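Local coordinates for protein carboxynorspermidine decarboxylase (Campylobacter jejuni subsp. jejuni 81116, PDB 3N29) that probably decarboxylates carboxynorspermidine to norspermidine with pyridoxal 5'-phosphate as cofactor, working as a dimer of beta/alpha-barrel-fold subunits, at residues P392-L397 and M405-S410; I42-Y47 and N280-V285; D52-N57 and M85-E90; S316-A321 and D368-L373; S284-I289 and I297-S302. One frame throughout, in Å; residues are numbered along the deposited sequence.

Overall arrangement
From the N terminus, residues 42-47 pair with 280-285 in interaction 2 and close a loop of 232 residues that takes in the whole eight-stranded parallel barrel. Interaction 3 is nested inside that loop, where helices 51-68 and 85-91 meet. Interaction 5 starts on the strand where interaction 2 ends, sharing Ser284 and Val285, and closes a short beta hairpin. Further on, interaction 4 closes a loop of 46 residues by bringing 368-373 back to 316-321. Interaction 1, near the C terminus, returns the chain over seven residues. No two of these loops cross. Interactions 1, 2, 4 and 5 all reach the same mixed sheet; interaction 3 belongs to the barrel.

Interaction 1. Residues P392-L397 and M405-S410; sequences PNLMLL and MIREFS
A classic beta bulge sits in this antiparallel pairing near the C terminus, where Ile406 and Arg407 both face Leu394. The carbonyl of Leu394 takes two donors: Ile406 N lies 2.8 Å from Leu394 O, and Arg407 N lies 3.1 Å from the same oxygen. In return Leu394 N reaches Arg407 O at 2.9 Å. Ile406 points its side chain toward the partner strand, with its CG1 3.8 Å from Leu396 CB. Next to the bulge the thioether ends of Met395 and Met405 meet at their methyls, CE to CE 4.0 Å. Asn393 extends the pairing with its side chain. Its CG stands beside its own backbone N (chi1 -63°), which brings OD1 to Phe409 N at 3.1 Å, the N-H pointing at it at 156°. The Phe409 ring turns an edge to the other strand: CE2 is 3.2 Å from Pro392 O and 3.9 Å from Leu394 CG. Leu416 of the second subunit packs on Phe409, while the guanidinium of Arg407 leads away to Tyr109. An amide side chain thus does the work of a strand carbonyl where the regular pairing has ended, and the bulge oxygen is satisfied twice over.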
# COMPACT_ATOMS: atom_id res chain seq x y z
N PRO A 392 -3.36 5.48 11.57
CA PRO A 392 -2.83 6.54 12.47
C PRO A 392 -3.57 7.81 12.17
O PRO A 392 -3.77 8.11 11.00
CB PRO A 392 -1.34 6.64 12.08
CG PRO A 392 -1.08 5.25 11.39
CD PRO A 392 -2.34 5.06 10.60
N ASN A 393 -3.92 8.57 13.23
CA ASN A 393 -4.48 9.87 13.08
C ASN A 393 -3.41 10.84 12.58
O ASN A 393 -2.22 10.58 12.67
CB ASN A 393 -5.09 10.38 14.40
CG ASN A 393 -6.27 9.50 14.90
OD1 ASN A 393 -7.09 9.04 14.12
ND2 ASN A 393 -6.31 9.28 16.22
N LEU A 394 -3.89 11.90 11.97
CA LEU A 394 -3.04 13.00 11.51
C LEU A 394 -3.13 14.15 12.50
O LEU A 394 -4.20 14.65 12.77
CB LEU A 394 -3.47 13.42 10.13
CG LEU A 394 -3.60 12.38 9.02
CD1 LEU A 394 -3.88 13.14 7.65
CD2 LEU A 394 -2.44 11.40 8.97
N MET A 395 -1.99 14.58 13.01
CA MET A 395 -1.93 15.65 13.99
C MET A 395 -0.83 16.64 13.62
O MET A 395 0.13 16.30 12.90
CB MET A 395 -1.64 15.07 15.40
CG MET A 395 -2.62 13.92 15.86
SD MET A 395 -2.30 13.44 17.63
CE MET A 395 -3.46 14.57 18.36
N LEU A 396 -0.99 17.83 14.13
CA LEU A 396 -0.13 18.98 13.91
C LEU A 396 0.33 19.51 15.23
O LEU A 396 -0.47 19.95 16.03
CB LEU A 396 -0.87 20.06 13.10
CG LEU A 396 0.00 21.30 12.87
CD1 LEU A 396 1.10 20.98 11.91
CD2 LEU A 396 -0.79 22.53 12.44
N LEU A 397 1.64 19.51 15.48
CA LEU A 397 2.21 20.22 16.61
C LEU A 397 2.54 21.61 16.11
O LEU A 397 3.46 21.80 15.33
CB LEU A 397 3.48 19.53 17.13
CG LEU A 397 4.19 20.18 18.31
CD1 LEU A 397 3.27 20.12 19.54
CD2 LEU A 397 5.58 19.50 18.64
N MET A 405 -5.61 17.95 16.42
CA MET A 405 -6.09 16.81 15.60
C MET A 405 -6.54 17.37 14.23
O MET A 405 -7.47 18.20 14.14
CB MET A 405 -7.29 16.14 16.29
CG MET A 405 -7.79 14.86 15.60
SD MET A 405 -6.63 13.47 15.73
CE MET A 405 -6.94 12.91 17.32
N ILE A 406 -5.86 16.93 13.17
CA ILE A 406 -6.20 17.26 11.76
C ILE A 406 -7.22 16.27 11.17
O ILE A 406 -8.28 16.68 10.67
CB ILE A 406 -4.94 17.42 10.88
CG1 ILE A 406 -3.95 18.43 11.52
CG2 ILE A 406 -5.33 17.83 9.46
CD1 ILE A 406 -4.55 19.94 11.71
N ARG A 407 -6.94 14.96 11.30
CA ARG A 407 -7.86 13.92 10.87
C ARG A 407 -7.86 12.80 11.83
O ARG A 407 -6.79 12.28 12.19
CB ARG A 407 -7.45 13.33 9.55
CG ARG A 407 -7.49 14.35 8.42
CD ARG A 407 -8.33 13.93 7.30
NE ARG A 407 -8.17 14.79 6.14
CZ ARG A 407 -9.05 15.71 5.75
NH1 ARG A 407 -10.16 15.93 6.44
NH2 ARG A 407 -8.82 16.41 4.67
N GLU A 408 -9.05 12.46 12.32
CA GLU A 408 -9.22 11.30 13.20
C GLU A 408 -10.04 10.28 12.40
O GLU A 408 -11.17 10.57 11.95
CB GLU A 408 -9.96 11.66 14.47
CG GLU A 408 -10.03 10.50 15.47
CD GLU A 408 -10.73 10.86 16.77
OE1 GLU A 408 -11.28 11.95 16.91
OE2 GLU A 408 -10.74 10.01 17.66
N PHE A 409 -9.49 9.11 12.20
CA PHE A 409 -10.13 8.16 11.35
C PHE A 409 -11.12 7.28 12.08
O PHE A 409 -11.16 7.28 13.29
CB PHE A 409 -9.05 7.39 10.57
CG PHE A 409 -8.21 8.30 9.72
CD1 PHE A 409 -8.72 8.87 8.59
CD2 PHE A 409 -6.94 8.59 10.06
CE1 PHE A 409 -8.00 9.74 7.82
CE2 PHE A 409 -6.17 9.42 9.27
CZ PHE A 409 -6.71 10.01 8.16
N SER A 410 -11.94 6.56 11.35
CA SER A 410 -12.91 5.64 11.97
C SER A 410 -13.17 4.45 11.07
O SER A 410 -12.65 4.36 9.92
CB SER A 410 -14.21 6.41 12.32
OG SER A 410 -14.88 6.76 11.14

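Interaction 2. Residues I42-Y47 and N280-V285; sequences IQTPAY and NLVASV
Leu281 meets Tyr47 from its first side-chain carbon outward. Leu281 CB lies 4.1 Å from Tyr47 CD1, at the near side of the ring. CG lies anti to the backbone N (chi1 167°), and from there the CD1 branch turns over the aromatic face: Leu281 CD1 is 4.1 Å from the centroid of the Tyr47 ring and 13° off its normal, a CH-pi contact. The same methyl is 3.6 Å from Ala46 O and touches the proline ring, 4.3 Å from Pro45 CB. The other methyl, CD2, turns to Thr300. At its far end the Tyr47 hydroxyl is held by His305 O and Asn383 ND2, so the ring on which Leu281 rests is anchored by its tip as well.

Beneath these side chains the two segments join as antiparallel strands of the C-terminal sheet domain. Ala46 and Val282 are the hydrogen-bonded pair: Ala46 N lies 3.0 Å from Val282 O, and Val282 N lies 2.9 Å from Ala46 O in a nearly straight bond of 172°. Tyr47 and Leu281 form the next, non-hydrogen-bonded pair. Ahead of Ala46, where the peptide before Pro45 is cis, the regular pairing has stopped and Thr44 makes the contact with its side chain. Thr44 OG1 lies 2.7 Å from Ser284 OG, a probable hydrogen bond, and the same hydroxyl also hydrogen-bonds Asp299 OD2. The methyl branch goes elsewhere: Thr44 CG2 rests 4.1 Å from Val282 CG1, beside the side chain of Ile42. Thr44 also packs against Lys122 of the second subunit.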
# COMPACT_ATOMS: atom_id res chain seq x y z
N ILE A 42 -1.88 11.15 23.90
CA ILE A 42 -2.46 10.89 22.58
C ILE A 42 -2.95 9.46 22.36
O ILE A 42 -2.48 8.55 22.95
CB ILE A 42 -1.53 11.34 21.45
CG1 ILE A 42 -0.27 10.51 21.38
CG2 ILE A 42 -1.14 12.83 21.63
CD1 ILE A 42 0.34 10.53 20.03
N GLN A 43 -3.99 9.32 21.57
CA GLN A 43 -4.40 8.03 21.05
C GLN A 43 -3.24 7.71 20.07
O GLN A 43 -2.84 8.58 19.26
CB GLN A 43 -5.71 8.19 20.27
CG GLN A 43 -6.79 7.01 20.20
CD GLN A 43 -6.50 5.86 19.19
OE1 GLN A 43 -6.33 6.07 17.95
NE2 GLN A 43 -6.51 4.61 19.72
N THR A 44 -2.75 6.47 20.10
CA THR A 44 -1.75 6.03 19.11
C THR A 44 -2.42 5.00 18.27
O THR A 44 -3.37 4.39 18.70
CB THR A 44 -0.47 5.43 19.77
OG1 THR A 44 -0.89 4.42 20.71
CG2 THR A 44 0.34 6.54 20.47
N PRO A 45 -1.98 4.84 17.03
CA PRO A 45 -0.86 5.57 16.47
C PRO A 45 -1.24 6.89 15.87
O PRO A 45 -2.47 7.17 15.63
CB PRO A 45 -0.35 4.62 15.37
CG PRO A 45 -1.62 3.91 14.93
CD PRO A 45 -2.45 3.77 16.15
N ALA A 46 -0.23 7.72 15.61
CA ALA A 46 -0.52 9.04 15.04
C ALA A 46 0.68 9.52 14.22
O ALA A 46 1.80 9.43 14.66
CB ALA A 46 -0.89 10.12 16.21
N TYR A 47 0.47 10.12 13.06
CA TYR A 47 1.53 10.83 12.39
C TYR A 47 1.47 12.29 12.93
O TYR A 47 0.38 12.89 12.87
CB TYR A 47 1.34 10.91 10.88
CG TYR A 47 1.26 9.58 10.10
CD1 TYR A 47 2.39 8.98 9.64
CD2 TYR A 47 0.04 8.95 9.87
CE1 TYR A 47 2.32 7.80 8.93
CE2 TYR A 47 -0.03 7.78 9.15
CZ TYR A 47 1.13 7.17 8.73
OH TYR A 47 1.06 6.00 7.93
N ASN A 280 6.98 12.62 12.72
CA ASN A 280 7.16 11.23 13.09
C ASN A 280 5.89 10.44 13.20
O ASN A 280 4.87 11.00 13.31
CB ASN A 280 7.94 11.15 14.39
CG ASN A 280 9.16 12.04 14.38
OD1 ASN A 280 9.87 12.08 13.44
ND2 ASN A 280 9.37 12.75 15.44
N LEU A 281 5.99 9.12 13.15
CA LEU A 281 4.92 8.31 13.44
C LEU A 281 5.08 7.73 14.85
O LEU A 281 6.10 7.04 15.13
CB LEU A 281 4.81 7.21 12.39
CG LEU A 281 3.89 6.02 12.63
CD1 LEU A 281 2.47 6.45 12.75
CD2 LEU A 281 4.09 4.89 11.53
N VAL A 282 4.09 7.96 15.73
CA VAL A 282 4.16 7.62 17.12
C VAL A 282 3.26 6.45 17.40
O VAL A 282 2.09 6.48 17.00
CB VAL A 282 3.76 8.82 18.02
CG1 VAL A 282 3.92 8.36 19.50
CG2 VAL A 282 4.66 10.01 17.65
N ALA A 283 3.77 5.41 18.03
CA ALA A 283 3.01 4.19 18.26
C ALA A 283 3.24 3.81 19.69
O ALA A 283 4.17 4.34 20.34
CB ALA A 283 3.55 3.09 17.30
N SER A 284 2.42 2.93 20.22
CA SER A 284 2.65 2.41 21.54
C SER A 284 3.04 0.93 21.50
O SER A 284 2.54 0.18 20.65
CB SER A 284 1.31 2.51 22.36
OG SER A 284 0.97 3.91 22.56
N VAL A 285 3.85 0.53 22.47
CA VAL A 285 4.01 -0.88 22.86
C VAL A 285 2.75 -1.44 23.48
O VAL A 285 2.40 -1.09 24.58
CB VAL A 285 5.26 -1.07 23.76
CG1 VAL A 285 5.51 -2.57 24.07
CG2 VAL A 285 6.53 -0.31 23.15

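Interaction 3. Residues D52-N57 and M85-E90; sequences DKLRKN and MKIVGE
Arg55 and Glu90 make the polar half of this helix-helix contact, a two-pronged salt bridge. Arg55 approaches end-on with both terminal nitrogens: NH1 is 3.0 Å from Glu90 OE1 in an almost straight bond of 177°, and NH2 is 3.1 Å from Glu90 OE2. Guanidinium and carboxylate are not coplanar. Their planes are 52° apart, so OE1 is met from above the carboxylate plane, although it lies in the plane of the guanidinium. Arg55 gets there by running straight from CG to NE. NE makes a second salt bridge, with Glu51, and NH1 also bonds the Tyr91 hydroxyl, which together fix the rotation of the group.

The apolar half lies beside it. Ile87 slides its CG2 methyl under the guanidinium, 3.9 Å from Arg55 CZ and over the centre of one face. Leu54 points at the second helix, where its CD2 lies 4.0 Å from Ile87 CG2 and 3.9 Å from Val88 CG2; Leu54 and Val88 cross at about a right angle.

The axes of the two short segments come within 9.9 Å and run the same general way, inclined by 30°, as expected of neighbouring helices around a beta/alpha barrel. Helix 51-68 leads into the first barrel strand, 71-75, and helix 85-91 carries the chain on to the second, 94-97. Met85 packs against the following helix, 100-109.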
# COMPACT_ATOMS: atom_id res chain seq x y z
N ASP A 52 7.03 23.97 13.12
CA ASP A 52 8.31 24.64 13.13
C ASP A 52 9.30 24.04 12.10
O ASP A 52 10.05 24.77 11.45
CB ASP A 52 8.99 24.65 14.52
CG ASP A 52 8.30 25.63 15.54
OD1 ASP A 52 7.65 26.62 15.11
OD2 ASP A 52 8.36 25.34 16.77
N LYS A 53 9.32 22.70 11.97
CA LYS A 53 10.21 22.04 11.01
C LYS A 53 9.75 22.24 9.60
O LYS A 53 10.58 22.46 8.69
CB LYS A 53 10.24 20.53 11.30
CG LYS A 53 10.70 20.22 12.75
CD LYS A 53 12.19 20.06 12.88
CE LYS A 53 12.58 19.50 14.33
NZ LYS A 53 11.88 18.19 14.63
N LEU A 54 8.44 22.17 9.38
CA LEU A 54 7.90 22.40 8.06
C LEU A 54 8.25 23.83 7.61
O LEU A 54 8.68 24.08 6.45
CB LEU A 54 6.39 22.28 8.05
CG LEU A 54 5.61 22.57 6.76
CD1 LEU A 54 6.17 21.68 5.60
CD2 LEU A 54 4.11 22.44 6.83
N ARG A 55 8.03 24.76 8.53
CA ARG A 55 8.32 26.17 8.17
C ARG A 55 9.79 26.43 7.84
O ARG A 55 10.03 27.23 6.94
CB ARG A 55 7.80 27.16 9.24
CG ARG A 55 6.32 27.37 9.23
CD ARG A 55 5.85 28.40 10.31
NE ARG A 55 4.43 28.58 10.32
CZ ARG A 55 3.80 29.37 9.46
NH1 ARG A 55 4.49 30.04 8.53
NH2 ARG A 55 2.50 29.52 9.54
N LYS A 56 10.71 25.79 8.53
CA LYS A 56 12.15 25.85 8.25
C LYS A 56 12.45 25.35 6.84
O LYS A 56 13.21 25.96 6.10
CB LYS A 56 12.97 25.06 9.28
CG LYS A 56 13.21 25.91 10.56
CD LYS A 56 14.06 25.25 11.65
CE LYS A 56 15.11 26.24 12.24
NZ LYS A 56 14.62 27.67 12.47
N ASN A 57 11.90 24.18 6.47
CA ASN A 57 12.03 23.73 5.08
C ASN A 57 11.46 24.70 4.03
O ASN A 57 12.08 24.95 3.02
CB ASN A 57 11.31 22.35 4.86
CG ASN A 57 11.98 21.19 5.61
OD1 ASN A 57 12.97 21.36 6.26
ND2 ASN A 57 11.39 20.00 5.51
N MET A 85 -1.41 22.57 4.24
CA MET A 85 -1.41 23.16 2.91
C MET A 85 -1.42 24.71 2.97
O MET A 85 -0.74 25.36 2.22
CB MET A 85 -2.54 22.61 2.09
CG MET A 85 -2.37 21.08 1.75
SD MET A 85 -0.97 20.73 0.63
CE MET A 85 -1.87 21.15 -0.73
N LYS A 86 -2.16 25.32 3.90
CA LYS A 86 -2.18 26.77 3.93
C LYS A 86 -0.81 27.32 4.36
O LYS A 86 -0.33 28.37 3.82
CB LYS A 86 -3.31 27.28 4.82
CG LYS A 86 -3.37 28.79 4.80
CD LYS A 86 -4.50 29.38 5.61
CE LYS A 86 -4.47 30.92 5.38
NZ LYS A 86 -5.76 31.52 5.69
N ILE A 87 -0.16 26.61 5.30
CA ILE A 87 1.18 26.99 5.73
C ILE A 87 2.15 26.92 4.56
O ILE A 87 2.89 27.86 4.25
CB ILE A 87 1.69 26.09 6.86
CG1 ILE A 87 0.94 26.40 8.14
CG2 ILE A 87 3.19 26.30 7.10
CD1 ILE A 87 1.06 25.26 9.14
N VAL A 88 2.12 25.80 3.86
CA VAL A 88 3.01 25.68 2.69
C VAL A 88 2.73 26.82 1.67
O VAL A 88 3.63 27.42 1.04
CB VAL A 88 2.90 24.32 2.07
CG1 VAL A 88 3.70 24.32 0.73
CG2 VAL A 88 3.46 23.20 3.03
N GLY A 89 1.47 27.15 1.47
CA GLY A 89 1.15 28.26 0.52
C GLY A 89 1.64 29.67 0.86
O GLY A 89 1.58 30.59 0.03
N GLU A 90 2.11 29.84 2.07
CA GLU A 90 2.70 31.11 2.51
C GLU A 90 4.02 31.26 1.84
O GLU A 90 4.52 32.39 1.64
CB GLU A 90 2.93 31.09 4.02
CG GLU A 90 1.68 31.16 4.83
CD GLU A 90 1.97 31.28 6.30
OE1 GLU A 90 3.02 31.89 6.68
OE2 GLU A 90 1.17 30.76 7.08

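Interaction 4. Residues S316-A321 and D368-L373; sequences SEVLNA and DKIVFL
Val318 forks over two residues of the partner strand: with chi1 at 166°, CG1 lies anti to the backbone N and reaches Ile370 CG2 at 3.9 Å, while CG2, beside that N, meets Phe372 CD1 at 3.5 Å. Leu319 has CG anti to its N (chi1 179°) and lies alongside Val371, CB to CB 3.8 Å. Leu373 also reaches Leu319, its CD2 4.0 Å from Leu319 CB.

Two backbone bonds frame Val318. Leu373 N donates to Glu317 O at 2.9 Å, nearly straight at 174°, and Leu319 N donates to Val371 O at 2.9 Å. Where the backbones diverge, a water takes over at each end: one links Glu317 N with Leu373 O, the other Leu319 O with Val371 N. The join is a single bridge; a type II turn from Val318 to Ala321 then takes the chain away.

That turn delivers the chain to strand 321-325. Along its opposite edge strand 369-372 pairs antiparallel with 279-290, through Leu281 and Ala283. Tyr358 of strand 354-360 packs on Val318, and Leu298 touches both Ile370 and Phe372.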
# COMPACT_ATOMS: atom_id res chain seq x y z
N SER A 316 13.42 2.31 9.18
CA SER A 316 13.25 3.58 9.86
C SER A 316 14.13 3.72 11.07
O SER A 316 14.33 2.77 11.82
CB SER A 316 11.79 3.75 10.27
OG SER A 316 11.55 5.03 10.86
N GLU A 317 14.60 4.95 11.28
CA GLU A 317 15.24 5.28 12.52
C GLU A 317 14.13 5.44 13.57
O GLU A 317 12.93 5.72 13.23
CB GLU A 317 16.07 6.57 12.40
CG GLU A 317 17.24 6.49 11.39
CD GLU A 317 18.47 5.70 11.86
OE1 GLU A 317 18.53 5.27 13.08
OE2 GLU A 317 19.40 5.52 11.00
N VAL A 318 14.51 5.21 14.81
CA VAL A 318 13.63 5.35 15.96
C VAL A 318 14.27 6.26 16.98
O VAL A 318 15.51 6.14 17.24
CB VAL A 318 13.32 3.97 16.58
CG1 VAL A 318 12.68 4.09 17.98
CG2 VAL A 318 12.43 3.16 15.60
N LEU A 319 13.48 7.19 17.49
CA LEU A 319 14.00 8.17 18.46
C LEU A 319 14.58 7.44 19.69
O LEU A 319 13.95 6.52 20.20
CB LEU A 319 12.91 9.09 18.91
CG LEU A 319 13.21 10.16 19.94
CD1 LEU A 319 14.12 11.31 19.40
CD2 LEU A 319 11.86 10.72 20.48
N ASN A 320 15.80 7.85 20.10
CA ASN A 320 16.54 7.29 21.23
C ASN A 320 16.93 5.84 21.05
O ASN A 320 17.23 5.19 22.00
CB ASN A 320 15.76 7.40 22.55
CG ASN A 320 15.42 8.82 22.91
OD1 ASN A 320 16.23 9.72 22.74
ND2 ASN A 320 14.17 9.05 23.35
N ALA A 321 16.91 5.33 19.82
CA ALA A 321 17.36 3.96 19.59
C ALA A 321 18.36 3.92 18.46
O ALA A 321 18.45 4.88 17.63
CB ALA A 321 16.13 3.04 19.29
N ASP A 368 4.83 2.18 26.70
CA ASP A 368 5.83 3.08 26.15
C ASP A 368 5.53 3.53 24.70
O ASP A 368 4.92 2.81 23.90
CB ASP A 368 7.22 2.49 26.20
CG ASP A 368 7.81 2.41 27.58
OD1 ASP A 368 7.20 2.93 28.54
OD2 ASP A 368 8.85 1.73 27.70
N LYS A 369 5.96 4.74 24.37
CA LYS A 369 5.75 5.28 23.04
C LYS A 369 7.05 5.04 22.25
O LYS A 369 8.18 5.37 22.75
CB LYS A 369 5.47 6.76 23.11
CG LYS A 369 4.27 7.17 23.97
CD LYS A 369 3.00 7.01 23.21
CE LYS A 369 1.92 7.88 23.72
NZ LYS A 369 1.54 7.53 25.11
N ILE A 370 6.90 4.51 21.03
CA ILE A 370 7.99 4.33 20.03
C ILE A 370 7.78 5.36 18.92
O ILE A 370 6.65 5.50 18.35
CB ILE A 370 7.95 2.99 19.43
CG1 ILE A 370 8.00 1.90 20.53
CG2 ILE A 370 8.99 2.86 18.32
CD1 ILE A 370 9.44 1.79 21.17
N VAL A 371 8.80 6.16 18.67
CA VAL A 371 8.71 7.28 17.73
C VAL A 371 9.55 6.94 16.49
O VAL A 371 10.81 6.90 16.53
CB VAL A 371 9.17 8.60 18.41
CG1 VAL A 371 9.12 9.81 17.43
CG2 VAL A 371 8.34 8.83 19.68
N PHE A 372 8.88 6.62 15.40
CA PHE A 372 9.52 6.36 14.11
C PHE A 372 9.78 7.72 13.42
O PHE A 372 8.85 8.52 13.11
CB PHE A 372 8.65 5.45 13.23
CG PHE A 372 8.53 4.05 13.74
CD1 PHE A 372 9.58 3.18 13.59
CD2 PHE A 372 7.43 3.66 14.43
CE1 PHE A 372 9.46 1.84 14.13
CE2 PHE A 372 7.31 2.38 15.00
CZ PHE A 372 8.33 1.48 14.83
N LEU A 373 11.05 7.94 13.14
CA LEU A 373 11.52 9.28 12.68
C LEU A 373 11.24 9.49 11.19
O LEU A 373 11.44 8.56 10.37
CB LEU A 373 13.03 9.44 12.97
CG LEU A 373 13.38 9.42 14.47
CD1 LEU A 373 14.95 9.56 14.63
CD2 LEU A 373 12.69 10.56 15.24
O HOH W 1 13.87 7.22 9.81
O HOH W 2 11.17 5.95 20.55

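Interaction 5. Residues S284-I289 and I297-S302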
# COMPACT_ATOMS: atom_id res chain seq x y z
N SER A 284 2.42 2.93 20.22
CA SER A 284 2.65 2.41 21.54
C SER A 284 3.04 0.93 21.50
O SER A 284 2.54 0.18 20.65
CB SER A 284 1.31 2.51 22.36
OG SER A 284 0.97 3.91 22.56
N VAL A 285 3.85 0.53 22.47
CA VAL A 285 4.01 -0.88 22.86
C VAL A 285 2.75 -1.44 23.48
O VAL A 285 2.40 -1.09 24.58
CB VAL A 285 5.26 -1.07 23.76
CG1 VAL A 285 5.51 -2.57 24.07
CG2 VAL A 285 6.53 -0.31 23.15
N VAL A 286 2.10 -2.37 22.79
CA VAL A 286 0.95 -3.04 23.27
C VAL A 286 1.28 -4.32 24.03
O VAL A 286 0.63 -4.66 25.01
CB VAL A 286 -0.03 -3.35 22.13
CG1 VAL A 286 -1.32 -4.06 22.66
CG2 VAL A 286 -0.36 -1.99 21.40
N ASP A 287 2.28 -5.04 23.57
CA ASP A 287 2.72 -6.27 24.24
C ASP A 287 4.19 -6.48 24.02
O ASP A 287 4.73 -5.98 23.08
CB ASP A 287 1.93 -7.46 23.72
CG ASP A 287 1.90 -8.69 24.71
OD1 ASP A 287 2.23 -8.55 25.89
OD2 ASP A 287 1.55 -9.75 24.24
N ILE A 288 4.83 -7.21 24.91
CA ILE A 288 6.20 -7.61 24.77
C ILE A 288 6.30 -9.13 25.00
O ILE A 288 5.86 -9.63 25.98
CB ILE A 288 7.10 -6.86 25.74
CG1 ILE A 288 7.05 -5.37 25.49
CG2 ILE A 288 8.48 -7.32 25.60
CD1 ILE A 288 7.92 -4.65 26.34
N ILE A 289 6.88 -9.81 24.07
CA ILE A 289 7.00 -11.24 24.17
C ILE A 289 8.41 -11.66 23.89
O ILE A 289 9.24 -10.88 23.58
CB ILE A 289 6.03 -11.97 23.29
CG1 ILE A 289 6.44 -11.84 21.85
CG2 ILE A 289 4.64 -11.48 23.49
CD1 ILE A 289 5.71 -12.64 20.97
N ILE A 297 5.50 -5.68 20.35
CA ILE A 297 4.43 -5.62 19.36
C ILE A 297 3.74 -4.26 19.53
O ILE A 297 3.22 -3.97 20.60
CB ILE A 297 3.47 -6.71 19.58
CG1 ILE A 297 4.21 -8.07 19.50
CG2 ILE A 297 2.32 -6.63 18.56
CD1 ILE A 297 3.30 -9.36 19.63
N LEU A 298 3.77 -3.48 18.49
CA LEU A 298 3.28 -2.12 18.53
C LEU A 298 1.89 -2.01 17.94
O LEU A 298 1.43 -2.92 17.19
CB LEU A 298 4.20 -1.20 17.78
CG LEU A 298 5.66 -1.38 18.09
CD1 LEU A 298 6.46 -0.39 17.28
CD2 LEU A 298 5.93 -1.36 19.63
N ASP A 299 1.26 -0.83 18.10
CA ASP A 299 -0.06 -0.57 17.46
C ASP A 299 0.02 0.10 16.10
O ASP A 299 -0.85 0.90 15.66
CB ASP A 299 -1.02 0.15 18.45
CG ASP A 299 -0.52 1.54 18.89
OD1 ASP A 299 0.53 1.96 18.46
OD2 ASP A 299 -1.24 2.20 19.71
N THR A 300 1.08 -0.21 15.37
CA THR A 300 1.26 0.32 14.06
C THR A 300 1.83 -0.83 13.23
O THR A 300 2.10 -1.91 13.75
CB THR A 300 2.17 1.58 14.02
OG1 THR A 300 2.02 2.22 12.76
CG2 THR A 300 3.71 1.27 14.18
N SER A 301 1.84 -0.62 11.94
CA SER A 301 2.24 -1.70 10.99
C SER A 301 3.17 -1.15 9.95
O SER A 301 2.93 -0.08 9.34
CB SER A 301 1.02 -2.35 10.36
OG SER A 301 1.30 -2.85 9.08
N SER A 302 4.27 -1.87 9.70
CA SER A 302 5.18 -1.46 8.64
C SER A 302 4.45 -1.53 7.33
O SER A 302 4.48 -0.54 6.58
CB SER A 302 6.46 -2.35 8.67
OG SER A 302 6.03 -3.70 8.54
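Val285 and Leu298 slant across each other on one face of the hairpin, Val285 CG2 touching Leu298 CD2 at 3.7 Å. Val286 and Asp299 meet at about a right angle, with the methyl Val286 CG2 3.7 Å from Asp299 CB. The acid then bends back: its CG is wedged between its own N and carbonyl carbon (chi1 62°), which puts OD1 2.8 Å from Ser284 N. The N-H comes from above the carboxylate plane, 42° out of it. Asp299 N completes the exchange with Ser284 O at 3.0 Å, so one residue serves the strand edge with side chain and backbone. The other carboxylate oxygen, OD2, which also holds Thr44, forms a salt bridge with Lys122 of the second subunit.

Next to the Val285-Leu298 pair the strands make a classic beta bulge, with Val286 and Asp287 both facing Ile297. Ile297 O accepts from Val286 N at 2.9 Å and, more loosely, from Asp287 N at 3.3 Å, while Ile297 N returns a bond to Asp287 O at 2.9 Å. Ile297 extends toward Ile289, their CD1 atoms 4.3 Å apart.

The second subunit covers part of the contact, with its Phe121 on Val286, its Asn139 on Ile297 and its Ser140 hydrogen-bonded to Asp287. Strand 279-290 pairs on with 369-372, and strand 294-298 runs parallel to 340-345. Past the hairpin, Ser301 caps helix 302-305 through Ala304 N.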